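Long-range contacts in putative N-acetylmuramoyl-L-alanine amidase,autolysin cwp6 (Peptoclostridium difficile, PDB 5J72), which probably cleaves the amide bond between N-acetylmuramic acid and L-alanine in peptidoglycan, as a zinc-dependent amidase carried on cell wall-binding CWB2 modules: residues K158-N163 with I209-D214; N188-P193 with S216-A221; T484-T489 with V499-D504. One frame throughout, in Å; residues are numbered along the deposited sequence.

Contact 1: K158-N163 with I209-D214; sequences KVVIVN and IIIGDD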
ATOM      1  N   LYS A 158      19.902   9.204  15.520  1.00 18.73           N
ATOM      2  CA  LYS A 158      18.718   8.859  16.315  1.00 16.27           C
ATOM      3  C   LYS A 158      18.146   7.517  15.854  1.00 20.09           C
ATOM      4  O   LYS A 158      18.280   7.152  14.666  1.00 18.67           O
ATOM      5  CB  LYS A 158      17.596   9.884  16.139  1.00 17.34           C
ATOM      6  CG  LYS A 158      17.945  11.268  16.720  1.00 23.26           C
ATOM      7  CD  LYS A 158      16.783  12.290  16.408  1.00 26.03           C
ATOM      8  CE  LYS A 158      16.690  13.403  17.428  1.00 31.75           C
ATOM      9  NZ  LYS A 158      17.821  14.290  17.295  1.00 42.51           N
ATOM     10  N   VAL A 159      17.550   6.783  16.768  1.00 17.78           N
ATOM     11  CA  VAL A 159      16.848   5.540  16.484  1.00 16.28           C
ATOM     12  C   VAL A 159      15.547   5.609  17.261  1.00 20.65           C
ATOM     13  O   VAL A 159      15.572   5.951  18.454  1.00 18.88           O
ATOM     14  CB  VAL A 159      17.615   4.242  16.903  1.00 16.94           C
ATOM     15  CG1 VAL A 159      16.766   2.982  16.599  1.00 15.87           C
ATOM     16  CG2 VAL A 159      18.972   4.153  16.153  1.00 18.43           C
ATOM     17  N   VAL A 160      14.423   5.263  16.605  1.00 18.68           N
ATOM     18  CA  VAL A 160      13.138   5.207  17.283  1.00 17.50           C
ATOM     19  C   VAL A 160      12.917   3.774  17.683  1.00 19.58           C
ATOM     20  O   VAL A 160      13.177   2.843  16.916  1.00 21.05           O
ATOM     21  CB  VAL A 160      12.022   5.726  16.367  1.00 18.19           C
ATOM     22  CG1 VAL A 160      10.600   5.491  17.018  1.00 18.27           C
ATOM     23  CG2 VAL A 160      12.272   7.201  16.106  1.00 17.13           C
ATOM     24  N   ILE A 161      12.399   3.566  18.891  1.00 18.78           N
ATOM     25  CA  ILE A 161      12.162   2.185  19.312  1.00 17.12           C
ATOM     26  C   ILE A 161      10.673   2.043  19.697  1.00 22.41           C
ATOM     27  O   ILE A 161      10.136   2.927  20.347  1.00 22.98           O
ATOM     28  CB  ILE A 161      13.023   1.965  20.596  1.00 22.22           C
ATOM     29  CG1 ILE A 161      14.540   1.792  20.223  1.00 24.98           C
ATOM     30  CG2 ILE A 161      12.484   0.709  21.298  1.00 25.02           C
ATOM     31  CD1 ILE A 161      14.857   0.378  19.762  1.00 24.30           C
ATOM     32  N   VAL A 162      10.076   0.972  19.296  1.00 21.33           N
ATOM     33  CA  VAL A 162       8.654   0.665  19.570  1.00 23.02           C
ATOM     34  C   VAL A 162       8.690  -0.761  20.062  1.00 22.36           C
ATOM     35  O   VAL A 162       9.567  -1.510  19.687  1.00 23.37           O
ATOM     36  CB  VAL A 162       7.897   0.767  18.221  1.00 25.44           C
ATOM     37  CG1 VAL A 162       6.594   0.010  18.279  1.00 33.41           C
ATOM     38  CG2 VAL A 162       7.693   2.272  17.874  1.00 28.44           C
ATOM     39  N   ASN A 163       7.747  -1.125  20.914  1.00 24.31           N
ATOM     40  CA  ASN A 163       7.625  -2.504  21.358  1.00 24.49           C
ATOM     41  C   ASN A 163       7.182  -3.329  20.193  1.00 28.66           C
ATOM     42  O   ASN A 163       6.113  -3.021  19.632  1.00 32.63           O
ATOM     43  CB  ASN A 163       6.560  -2.568  22.461  1.00 30.91           C
ATOM     44  CG  ASN A 163       6.330  -3.981  22.977  1.00 33.10           C
ATOM     45  OD1 ASN A 163       6.304  -4.950  22.211  1.00 31.48           O
ATOM     46  ND2 ASN A 163       6.204  -4.170  24.317  1.00 32.73           N
ATOM     47  N   ILE A 209      14.719   7.267  20.864  1.00 18.73           N
ATOM     48  CA  ILE A 209      13.435   7.877  21.200  1.00 19.35           C
ATOM     49  C   ILE A 209      12.487   6.690  21.293  1.00 22.60           C
ATOM     50  O   ILE A 209      12.219   5.929  20.336  1.00 20.88           O
ATOM     51  CB  ILE A 209      12.978   8.944  20.154  1.00 18.56           C
ATOM     52  CG1 ILE A 209      13.963  10.087  20.071  1.00 23.46           C
ATOM     53  CG2 ILE A 209      11.556   9.482  20.496  1.00 22.85           C
ATOM     54  CD1 ILE A 209      15.115   9.845  18.994  1.00 24.14           C
ATOM     55  N   ILE A 210      11.987   6.472  22.509  1.00 20.26           N
ATOM     56  CA  ILE A 210      11.053   5.399  22.749  1.00 23.19           C
ATOM     57  C   ILE A 210       9.611   5.936  22.606  1.00 24.30           C
ATOM     58  O   ILE A 210       9.299   7.008  23.119  1.00 25.22           O
ATOM     59  CB  ILE A 210      11.215   4.828  24.172  1.00 29.80           C
ATOM     60  CG1 ILE A 210      12.562   4.059  24.274  1.00 34.38           C
ATOM     61  CG2 ILE A 210      10.037   3.932  24.449  1.00 28.90           C
ATOM     62  CD1 ILE A 210      12.958   3.839  25.706  1.00 43.05           C
ATOM     63  N   ILE A 211       8.781   5.206  21.879  1.00 26.10           N
ATOM     64  CA  ILE A 211       7.373   5.589  21.693  1.00 29.81           C
ATOM     65  C   ILE A 211       6.594   4.633  22.585  1.00 32.01           C
ATOM     66  O   ILE A 211       6.690   3.420  22.405  1.00 32.92           O
ATOM     67  CB  ILE A 211       6.943   5.460  20.224  1.00 28.26           C
ATOM     68  CG1 ILE A 211       7.795   6.391  19.332  1.00 24.82           C
ATOM     69  CG2 ILE A 211       5.375   5.770  20.082  1.00 23.52           C
ATOM     70  CD1 ILE A 211       7.814   7.832  19.780  1.00 20.93           C
ATOM     71  N   GLY A 212       5.830   5.169  23.524  1.00 32.23           N
ATOM     72  CA  GLY A 212       5.089   4.300  24.436  1.00 36.71           C
ATOM     73  C   GLY A 212       5.476   4.642  25.875  1.00 42.34           C
ATOM     74  O   GLY A 212       6.597   5.106  26.160  1.00 39.17           O
ATOM     75  N   ASP A 213       4.550   4.444  26.820  1.00 43.88           N
ATOM     76  CA  ASP A 213       4.905   4.758  28.223  1.00 45.46           C
ATOM     77  C   ASP A 213       5.646   3.530  28.833  1.00 42.42           C
ATOM     78  O   ASP A 213       5.815   2.529  28.123  1.00 38.65           O
ATOM     79  CB  ASP A 213       3.649   5.180  29.041  1.00 47.58           C
ATOM     80  CG  ASP A 213       2.556   4.135  29.202  1.00 51.42           C
ATOM     81  OD1 ASP A 213       2.786   2.947  28.829  1.00 49.58           O
ATOM     82  OD2 ASP A 213       1.465   4.497  29.717  1.00 53.80           O
ATOM     83  N   ASP A 214       6.064   3.573  30.126  1.00 41.28           N
ATOM     84  CA  ASP A 214       6.861   2.451  30.658  1.00 46.36           C
ATOM     85  C   ASP A 214       6.128   1.155  30.688  1.00 48.28           C
ATOM     86  O   ASP A 214       6.745   0.095  30.844  1.00 45.51           O
ATOM     87  CB  ASP A 214       7.459   2.765  32.036  1.00 51.50           C
ATOM     88  CG  ASP A 214       6.439   3.102  33.095  1.00 63.69           C
ATOM     89  OD1 ASP A 214       6.835   3.683  34.129  1.00 64.06           O
ATOM     90  OD2 ASP A 214       5.232   2.792  32.888  1.00 66.83           O
TER
HETATM   91  O   HOH W   1       6.048   0.869  22.145  1.00 29.72           O
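Three backbone hydrogen bonds join strand 158-163 to the end of strand 207-211 in parallel register. Ile209 uses both its backbone N and its O: N donates to Val159 O at 2.9 Å, and O accepts from Ile161 N at 2.8 Å, both within the carbonyl planes. The ladder ends with Ile211 N meeting Ile161 O at 3.1 Å, almost along the C=O axis (178°). Past this rung the strands part, and a water takes over, accepting from Asn163 N and donating to Ile211 O at 2.6 Å. On the face of Val160 and Ile209, Ile209 and Lys158 cross obliquely, Ile209 CD1 resting on the Lys158 chain 3.8 Å from Lys158 CB. Val160 CG1, anti to its backbone N, touches Ile211 CG1 at 3.7 Å, the side chains crossing obliquely, and Tyr180 of helix 174-180 covers both Val160 and Ile209. Ile161 and Ile210 point to the other face, where Val217 packs on Ile210. Strands 184-187 and 232-236 flank the pair through backbone bonds, at Val160 and Val162 on one side and Ile210 on the other. These are the two central strands of a four-stranded parallel sheet in order 2-1-3-4, the alpha/beta core of a CWB2 module.

Contact 2: N188-P193 with S216-A221; sequences NKDDIP and SVSQKA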
ATOM      1  N   ASN A 188      11.305  -5.490  23.321  1.00 32.58           N
ATOM      2  CA  ASN A 188      10.321  -6.232  24.086  1.00 35.37           C
ATOM      3  C   ASN A 188      10.058  -5.311  25.256  1.00 36.49           C
ATOM      4  O   ASN A 188      10.760  -4.300  25.420  1.00 33.18           O
ATOM      5  CB  ASN A 188      10.869  -7.566  24.527  1.00 35.47           C
ATOM      6  CG  ASN A 188      10.902  -8.509  23.360  1.00 34.50           C
ATOM      7  OD1 ASN A 188       9.895  -8.631  22.649  1.00 38.27           O
ATOM      8  ND2 ASN A 188      11.970  -9.218  23.080  1.00 34.31           N
ATOM      9  N   LYS A 189       9.072  -5.608  26.095  1.00 33.83           N
ATOM     10  CA  LYS A 189       8.797  -4.675  27.182  1.00 32.99           C
ATOM     11  C   LYS A 189       9.952  -4.511  28.147  1.00 31.20           C
ATOM     12  O   LYS A 189      10.183  -3.391  28.644  1.00 32.39           O
ATOM     13  CB  LYS A 189       7.564  -5.164  28.010  1.00 38.45           C
ATOM     14  CG  LYS A 189       7.204  -4.188  29.109  1.00 45.36           C
ATOM     15  CD  LYS A 189       6.161  -4.768  30.064  1.00 54.55           C
ATOM     16  CE  LYS A 189       5.843  -3.718  31.092  1.00 64.99           C
ATOM     17  NZ  LYS A 189       4.942  -4.253  32.150  1.00 76.18           N
ATOM     18  N   ASP A 190      10.676  -5.601  28.431  1.00 32.22           N
ATOM     19  CA  ASP A 190      11.748  -5.495  29.426  1.00 40.77           C
ATOM     20  C   ASP A 190      13.149  -5.849  28.907  1.00 44.38           C
ATOM     21  O   ASP A 190      14.080  -5.930  29.699  1.00 43.17           O
ATOM     22  CB  ASP A 190      11.391  -6.422  30.638  1.00 44.40           C
ATOM     23  CG  ASP A 190      10.104  -5.995  31.317  1.00 48.12           C
ATOM     24  OD1 ASP A 190       9.989  -4.807  31.675  1.00 48.37           O
ATOM     25  OD2 ASP A 190       9.204  -6.847  31.469  1.00 52.53           O
ATOM     26  N   ASP A 191      13.315  -6.067  27.603  1.00 43.92           N
ATOM     27  CA  ASP A 191      14.637  -6.407  27.042  1.00 43.97           C
ATOM     28  C   ASP A 191      14.709  -6.048  25.558  1.00 41.25           C
ATOM     29  O   ASP A 191      13.674  -5.728  24.960  1.00 37.52           O
ATOM     30  CB  ASP A 191      14.889  -7.920  27.143  1.00 44.13           C
ATOM     31  CG  ASP A 191      13.955  -8.763  26.242  1.00 55.41           C
ATOM     32  OD1 ASP A 191      12.888  -9.193  26.731  1.00 56.27           O
ATOM     33  OD2 ASP A 191      14.293  -8.976  25.044  1.00 56.55           O
ATOM     34  N   ILE A 192      15.904  -6.106  24.969  1.00 36.53           N
ATOM     35  CA  ILE A 192      15.995  -5.963  23.535  1.00 33.87           C
ATOM     36  C   ILE A 192      16.694  -7.192  23.089  1.00 32.31           C
ATOM     37  O   ILE A 192      17.612  -7.644  23.775  1.00 31.35           O
ATOM     38  CB  ILE A 192      16.730  -4.692  23.032  1.00 31.30           C
ATOM     39  CG1 ILE A 192      18.079  -4.464  23.828  1.00 32.43           C
ATOM     40  CG2 ILE A 192      15.803  -3.507  23.172  1.00 30.02           C
ATOM     41  CD1 ILE A 192      19.013  -3.416  23.130  1.00 29.48           C
ATOM     42  N   PRO A 193      16.286  -7.813  21.969  1.00 33.22           N
ATOM     43  CA  PRO A 193      16.997  -9.014  21.523  1.00 31.91           C
ATOM     44  C   PRO A 193      18.364  -8.646  20.925  1.00 33.04           C
ATOM     45  O   PRO A 193      18.653  -7.485  20.646  1.00 28.36           O
ATOM     46  CB  PRO A 193      16.071  -9.614  20.478  1.00 31.91           C
ATOM     47  CG  PRO A 193      15.243  -8.516  20.016  1.00 34.45           C
ATOM     48  CD  PRO A 193      15.024  -7.647  21.241  1.00 34.90           C
ATOM     49  N   SER A 216       4.683   0.026  28.067  1.00 42.93           N
ATOM     50  CA  SER A 216       4.990  -0.551  26.739  1.00 41.12           C
ATOM     51  C   SER A 216       6.471  -0.964  26.634  1.00 37.27           C
ATOM     52  O   SER A 216       6.807  -2.096  26.260  1.00 37.94           O
ATOM     53  CB  SER A 216       4.660   0.470  25.661  1.00 41.47           C
ATOM     54  OG  SER A 216       4.739  -0.199  24.414  1.00 50.42           O
ATOM     55  N   VAL A 217       7.336  -0.027  26.996  1.00 36.41           N
ATOM     56  CA  VAL A 217       8.782  -0.263  27.012  1.00 36.11           C
ATOM     57  C   VAL A 217       9.271   0.262  28.366  1.00 29.46           C
ATOM     58  O   VAL A 217       9.300   1.473  28.595  1.00 32.31           O
ATOM     59  CB  VAL A 217       9.477   0.449  25.817  1.00 31.71           C
ATOM     60  CG1 VAL A 217      10.980   0.092  25.836  1.00 31.47           C
ATOM     61  CG2 VAL A 217       8.820  -0.003  24.493  1.00 28.31           C
ATOM     62  N   SER A 218       9.653  -0.649  29.229  1.00 33.95           N
ATOM     63  CA  SER A 218      10.019  -0.324  30.632  1.00 37.85           C
ATOM     64  C   SER A 218      11.454   0.139  30.828  1.00 39.80           C
ATOM     65  O   SER A 218      12.261   0.128  29.894  1.00 38.92           O
ATOM     66  CB  SER A 218       9.821  -1.573  31.493  1.00 35.69           C
ATOM     67  OG  SER A 218      10.912  -2.456  31.345  1.00 33.90           O
ATOM     68  N   GLN A 219      11.772   0.535  32.061  1.00 39.35           N
ATOM     69  CA  GLN A 219      13.120   0.937  32.426  1.00 40.43           C
ATOM     70  C   GLN A 219      14.062  -0.247  32.244  1.00 39.04           C
ATOM     71  O   GLN A 219      15.263  -0.059  32.069  1.00 39.13           O
ATOM     72  CB  GLN A 219      13.146   1.366  33.908  1.00 46.06           C
ATOM     73  CG  GLN A 219      14.576   1.692  34.379  1.00 59.28           C
ATOM     74  CD  GLN A 219      15.327   2.685  33.478  1.00 65.42           C
ATOM     75  OE1 GLN A 219      14.767   3.680  32.968  1.00 68.37           O
ATOM     76  NE2 GLN A 219      16.609   2.405  33.234  1.00 62.71           N
ATOM     77  N   LYS A 220      13.545  -1.478  32.323  1.00 35.33           N
ATOM     78  CA  LYS A 220      14.442  -2.617  32.162  1.00 35.86           C
ATOM     79  C   LYS A 220      14.914  -2.650  30.712  1.00 36.77           C
ATOM     80  O   LYS A 220      16.067  -2.989  30.458  1.00 35.05           O
ATOM     81  CB  LYS A 220      13.750  -3.947  32.465  1.00 39.25           C
ATOM     82  CG  LYS A 220      13.119  -3.989  33.859  1.00 46.43           C
ATOM     83  CD  LYS A 220      13.157  -5.410  34.412  1.00 51.84           C
ATOM     84  CE  LYS A 220      12.593  -5.434  35.843  1.00 56.68           C
ATOM     85  NZ  LYS A 220      12.573  -6.813  36.386  1.00 59.53           N
ATOM     86  N   ALA A 221      14.006  -2.332  29.767  1.00 33.67           N
ATOM     87  CA  ALA A 221      14.461  -2.285  28.379  1.00 31.01           C
ATOM     88  C   ALA A 221      15.366  -1.059  28.245  1.00 27.30           C
ATOM     89  O   ALA A 221      16.355  -1.134  27.519  1.00 30.42           O
ATOM     90  CB  ALA A 221      13.264  -2.183  27.411  1.00 29.36           C
TER
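The side chain of Ser218 sets out toward loop 188-193, and its hydroxyl, placed between backbone N and carbonyl carbon (chi1 80°), faces the carboxylate of Asp190. Ser218 OG donates to Asp190 OD1 at a short 2.5 Å, on the anti lone pair, away from OD2. Ser218 is the N-cap residue of helix 219-228, and its OG also accepts from Lys220 N at 3.0 Å and, weakly, from Ala221 N. Asp190 acts as a second shell that fixes the capping hydroxyl, and the helix N-terminus would be expected to favour its negative charge. The backbone N of Ser218 donates to Lys189 O at 2.9 Å, fairly straight (165°), so backbone and side chain of Ser218 grip successive loop residues. Lys189 runs out extended, its CB and CG passing over Ser216 O. Ala221 CB sits against Lys189 O at 3.5 Å, while Asp191 N is buried with no hydrogen-bonding partner. Within the loop, Asn188 ND2 reaches Asp191 OD2 at 3.1 Å from above the carboxylate plane. The contact sets the loop between strand 184-187 and helix 194-203 against the start of helix 219-228, with Ile192 touching Ile225 and Phe141 of helix 140-151 packing on Asn188 and Pro193.

Contact 3: T484-T489 with V499-D504; sequences TALATT and VVMTRD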
ATOM      1  N   THR A 484     -19.208  -5.538  -5.990  1.00 22.65           N
ATOM      2  CA  THR A 484     -19.585  -6.896  -5.584  1.00 22.10           C
ATOM      3  C   THR A 484     -18.540  -7.891  -6.124  1.00 19.72           C
ATOM      4  O   THR A 484     -18.037  -8.748  -5.389  1.00 19.91           O
ATOM      5  CB  THR A 484     -20.969  -7.244  -6.194  1.00 22.31           C
ATOM      6  OG1 THR A 484     -21.910  -6.327  -5.694  1.00 21.12           O
ATOM      7  CG2 THR A 484     -21.403  -8.717  -5.805  1.00 21.67           C
ATOM      8  N   ALA A 485     -18.176  -7.739  -7.423  1.00 18.82           N
ATOM      9  CA  ALA A 485     -17.265  -8.652  -8.077  1.00 16.89           C
ATOM     10  C   ALA A 485     -15.881  -8.611  -7.481  1.00 17.08           C
ATOM     11  O   ALA A 485     -15.208  -9.671  -7.428  1.00 18.42           O
ATOM     12  CB  ALA A 485     -17.189  -8.380  -9.618  1.00 16.60           C
ATOM     13  N   LEU A 486     -15.424  -7.476  -7.047  1.00 17.75           N
ATOM     14  CA  LEU A 486     -14.063  -7.407  -6.446  1.00 17.55           C
ATOM     15  C   LEU A 486     -14.095  -8.267  -5.152  1.00 16.48           C
ATOM     16  O   LEU A 486     -13.127  -8.969  -4.863  1.00 19.61           O
ATOM     17  CB  LEU A 486     -13.711  -5.909  -6.080  1.00 16.96           C
ATOM     18  CG  LEU A 486     -13.340  -5.135  -7.426  1.00 18.93           C
ATOM     19  CD1 LEU A 486     -13.438  -3.573  -7.182  1.00 22.07           C
ATOM     20  CD2 LEU A 486     -11.903  -5.522  -7.924  1.00 20.06           C
ATOM     21  N   ALA A 487     -15.183  -8.160  -4.408  1.00 17.90           N
ATOM     22  CA  ALA A 487     -15.271  -8.922  -3.130  1.00 21.35           C
ATOM     23  C   ALA A 487     -15.356 -10.431  -3.410  1.00 22.55           C
ATOM     24  O   ALA A 487     -14.782 -11.231  -2.672  1.00 21.53           O
ATOM     25  CB  ALA A 487     -16.470  -8.432  -2.351  1.00 19.84           C
ATOM     26  N   THR A 488     -16.094 -10.842  -4.468  1.00 21.81           N
ATOM     27  CA  THR A 488     -16.128 -12.252  -4.831  1.00 17.88           C
ATOM     28  C   THR A 488     -14.743 -12.739  -5.212  1.00 22.13           C
ATOM     29  O   THR A 488     -14.308 -13.846  -4.854  1.00 20.14           O
ATOM     30  CB  THR A 488     -17.053 -12.440  -6.087  1.00 19.92           C
ATOM     31  OG1 THR A 488     -18.344 -11.969  -5.737  1.00 18.38           O
ATOM     32  CG2 THR A 488     -17.089 -13.946  -6.565  1.00 20.02           C
ATOM     33  N   THR A 489     -14.027 -11.916  -6.020  1.00 19.21           N
ATOM     34  CA  THR A 489     -12.689 -12.317  -6.437  1.00 20.57           C
ATOM     35  C   THR A 489     -11.775 -12.476  -5.207  1.00 19.16           C
ATOM     36  O   THR A 489     -10.996 -13.440  -5.105  1.00 20.17           O
ATOM     37  CB  THR A 489     -12.111 -11.206  -7.417  1.00 19.19           C
ATOM     38  OG1 THR A 489     -12.953 -11.223  -8.573  1.00 17.29           O
ATOM     39  CG2 THR A 489     -10.703 -11.520  -7.885  1.00 18.38           C
ATOM     40  N   VAL A 499      -8.577 -16.537 -10.224  1.00 30.55           N
ATOM     41  CA  VAL A 499      -9.682 -15.750 -10.729  1.00 28.55           C
ATOM     42  C   VAL A 499      -9.236 -14.822 -11.760  1.00 28.76           C
ATOM     43  O   VAL A 499      -8.237 -14.131 -11.556  1.00 27.95           O
ATOM     44  CB  VAL A 499     -10.351 -14.941  -9.598  1.00 26.42           C
ATOM     45  CG1 VAL A 499     -11.586 -14.188 -10.130  1.00 26.91           C
ATOM     46  CG2 VAL A 499     -10.765 -15.859  -8.475  1.00 24.88           C
ATOM     47  N   VAL A 500      -9.933 -14.787 -12.892  1.00 26.64           N
ATOM     48  CA  VAL A 500      -9.632 -13.775 -13.901  1.00 25.57           C
ATOM     49  C   VAL A 500     -10.873 -12.865 -13.940  1.00 25.63           C
ATOM     50  O   VAL A 500     -11.983 -13.382 -14.126  1.00 23.99           O
ATOM     51  CB  VAL A 500      -9.409 -14.364 -15.332  1.00 27.91           C
ATOM     52  CG1 VAL A 500      -9.248 -13.235 -16.328  1.00 31.34           C
ATOM     53  CG2 VAL A 500      -8.166 -15.291 -15.383  1.00 30.21           C
ATOM     54  N   MET A 501     -10.729 -11.554 -13.800  1.00 21.42           N
ATOM     55  CA  MET A 501     -11.911 -10.699 -13.877  1.00 20.45           C
ATOM     56  C   MET A 501     -12.030 -10.165 -15.305  1.00 22.48           C
ATOM     57  O   MET A 501     -11.019  -9.794 -15.884  1.00 22.89           O
ATOM     58  CB  MET A 501     -11.765  -9.484 -12.932  1.00 20.34           C
ATOM     59  CG  MET A 501     -11.673  -9.880 -11.422  1.00 19.92           C
ATOM     60  SD  MET A 501     -11.799  -8.472 -10.343  1.00 25.78           S
ATOM     61  CE  MET A 501     -13.566  -8.028 -10.598  1.00 21.86           C
ATOM     62  N   THR A 502     -13.214 -10.087 -15.880  1.00 22.73           N
ATOM     63  CA  THR A 502     -13.295  -9.542 -17.244  1.00 22.37           C
ATOM     64  C   THR A 502     -12.862  -8.058 -17.221  1.00 19.84           C
ATOM     65  O   THR A 502     -12.246  -7.591 -18.160  1.00 22.30           O
ATOM     66  CB  THR A 502     -14.732  -9.688 -17.814  1.00 19.69           C
ATOM     67  OG1 THR A 502     -15.639  -9.098 -16.897  1.00 18.10           O
ATOM     68  CG2 THR A 502     -15.131 -11.144 -18.051  1.00 20.83           C
ATOM     69  N   ARG A 503     -13.182  -7.341 -16.149  1.00 21.96           N
ATOM     70  CA  ARG A 503     -12.728  -5.973 -15.946  1.00 23.22           C
ATOM     71  C   ARG A 503     -12.551  -5.769 -14.440  1.00 25.43           C
ATOM     72  O   ARG A 503     -13.308  -6.371 -13.634  1.00 24.65           O
ATOM     73  CB  ARG A 503     -13.728  -4.940 -16.511  1.00 23.21           C
ATOM     74  CG  ARG A 503     -15.083  -4.911 -15.767  1.00 25.30           C
ATOM     75  CD  ARG A 503     -16.014  -3.775 -16.309  1.00 23.00           C
ATOM     76  NE  ARG A 503     -17.342  -3.792 -15.654  1.00 22.40           N
ATOM     77  CZ  ARG A 503     -17.690  -2.924 -14.718  1.00 19.62           C
ATOM     78  NH1 ARG A 503     -16.856  -1.993 -14.294  1.00 22.94           N
ATOM     79  NH2 ARG A 503     -18.927  -2.978 -14.205  1.00 20.41           N
ATOM     80  N   ASP A 504     -11.576  -4.958 -14.040  1.00 24.61           N
ATOM     81  CA  ASP A 504     -11.405  -4.726 -12.602  1.00 25.84           C
ATOM     82  C   ASP A 504     -11.514  -3.245 -12.347  1.00 28.50           C
ATOM     83  O   ASP A 504     -11.217  -2.772 -11.249  1.00 29.57           O
ATOM     84  CB  ASP A 504     -10.059  -5.247 -12.105  1.00 31.48           C
ATOM     85  CG  ASP A 504      -8.913  -4.886 -13.027  1.00 39.90           C
ATOM     86  OD1 ASP A 504      -8.794  -3.693 -13.396  1.00 40.45           O
ATOM     87  OD2 ASP A 504      -8.137  -5.789 -13.374  1.00 44.74           O
TER
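Apolar packing carries this contact between helix 477-494 and the end of strand 498-501; no hydrogen bond crosses it. Met501 fills the middle. Its CG stands anti to the carbonyl carbon, the chain continues nearly straight through chi2 and then bends at chi3 (70°), which brings the CE methyl to the CB of Ala485 at 3.8 Å. The sulfur meets the helix one residue further on: Leu486 CD2 comes within 3.8 Å of Met501 SD, the two side chains crossing at about a right angle. Beside Met501, Val499 meets the methyl branch of Thr489: Val499 CG1, anti to its backbone N, lies 3.6 Å from Thr489 CG2, the two side chains crossing obliquely.

The polar part is confined to the helix. Thr489 OG1, anti to the carbonyl carbon (chi1 -64°), turns back along the helix and donates to Ala485 O at 3.0 Å, approaching from above the carbonyl plane. Ala485 O also accepts the regular helical bond from Thr489 N at 2.9 Å, so one carbonyl takes two donors from a single residue. The hydroxyl is thereby satisfied locally although its oxygen rests against the Met501 side chain, 3.4 Å from Met501 CG. Both branches of Thr489 touch Val499 CG1, CG2 more broadly since it also meets Val499 CB.

The helix and strand segments run nearly antiparallel (164°), their axes 9.8 Å apart at closest, in the amidase domain. Strand 498-501 is an edge of the six-stranded mixed sheet and pairs with strand 453-458, whose Ile456 touches both Ala485 and Val499. Helix 477-494 lies on the face carrying Val499 and Met501, while Val500 points away toward helix 511-521; helix 619-637 packs along the helix at Thr484 and Ala487.

How the contacts relate
Contacts 1 and 2 belong to one CWB2 module and adjoin, their centres about 10 Å apart; their segments alternate along the chain. Asn163 ND2, at the end of strand 158-163, probably hydrogen-bonds Ser216 O at 2.9 Å, and Ile210 CG2 packs on Val217 CB at 3.8 Å, so the sheet of contact 1 runs directly into the loops of contact 2. Contact 3 lies in the amidase domain on the opposite side of the chain's centre, with centres about 42 Å from contact 1 and 46 Å from contact 2. This domain holds the zinc, bound by His460, Glu477 and His530: the Ala485 side chain is about 12 Å from the metal, and Glu477 begins the helix of contact 3.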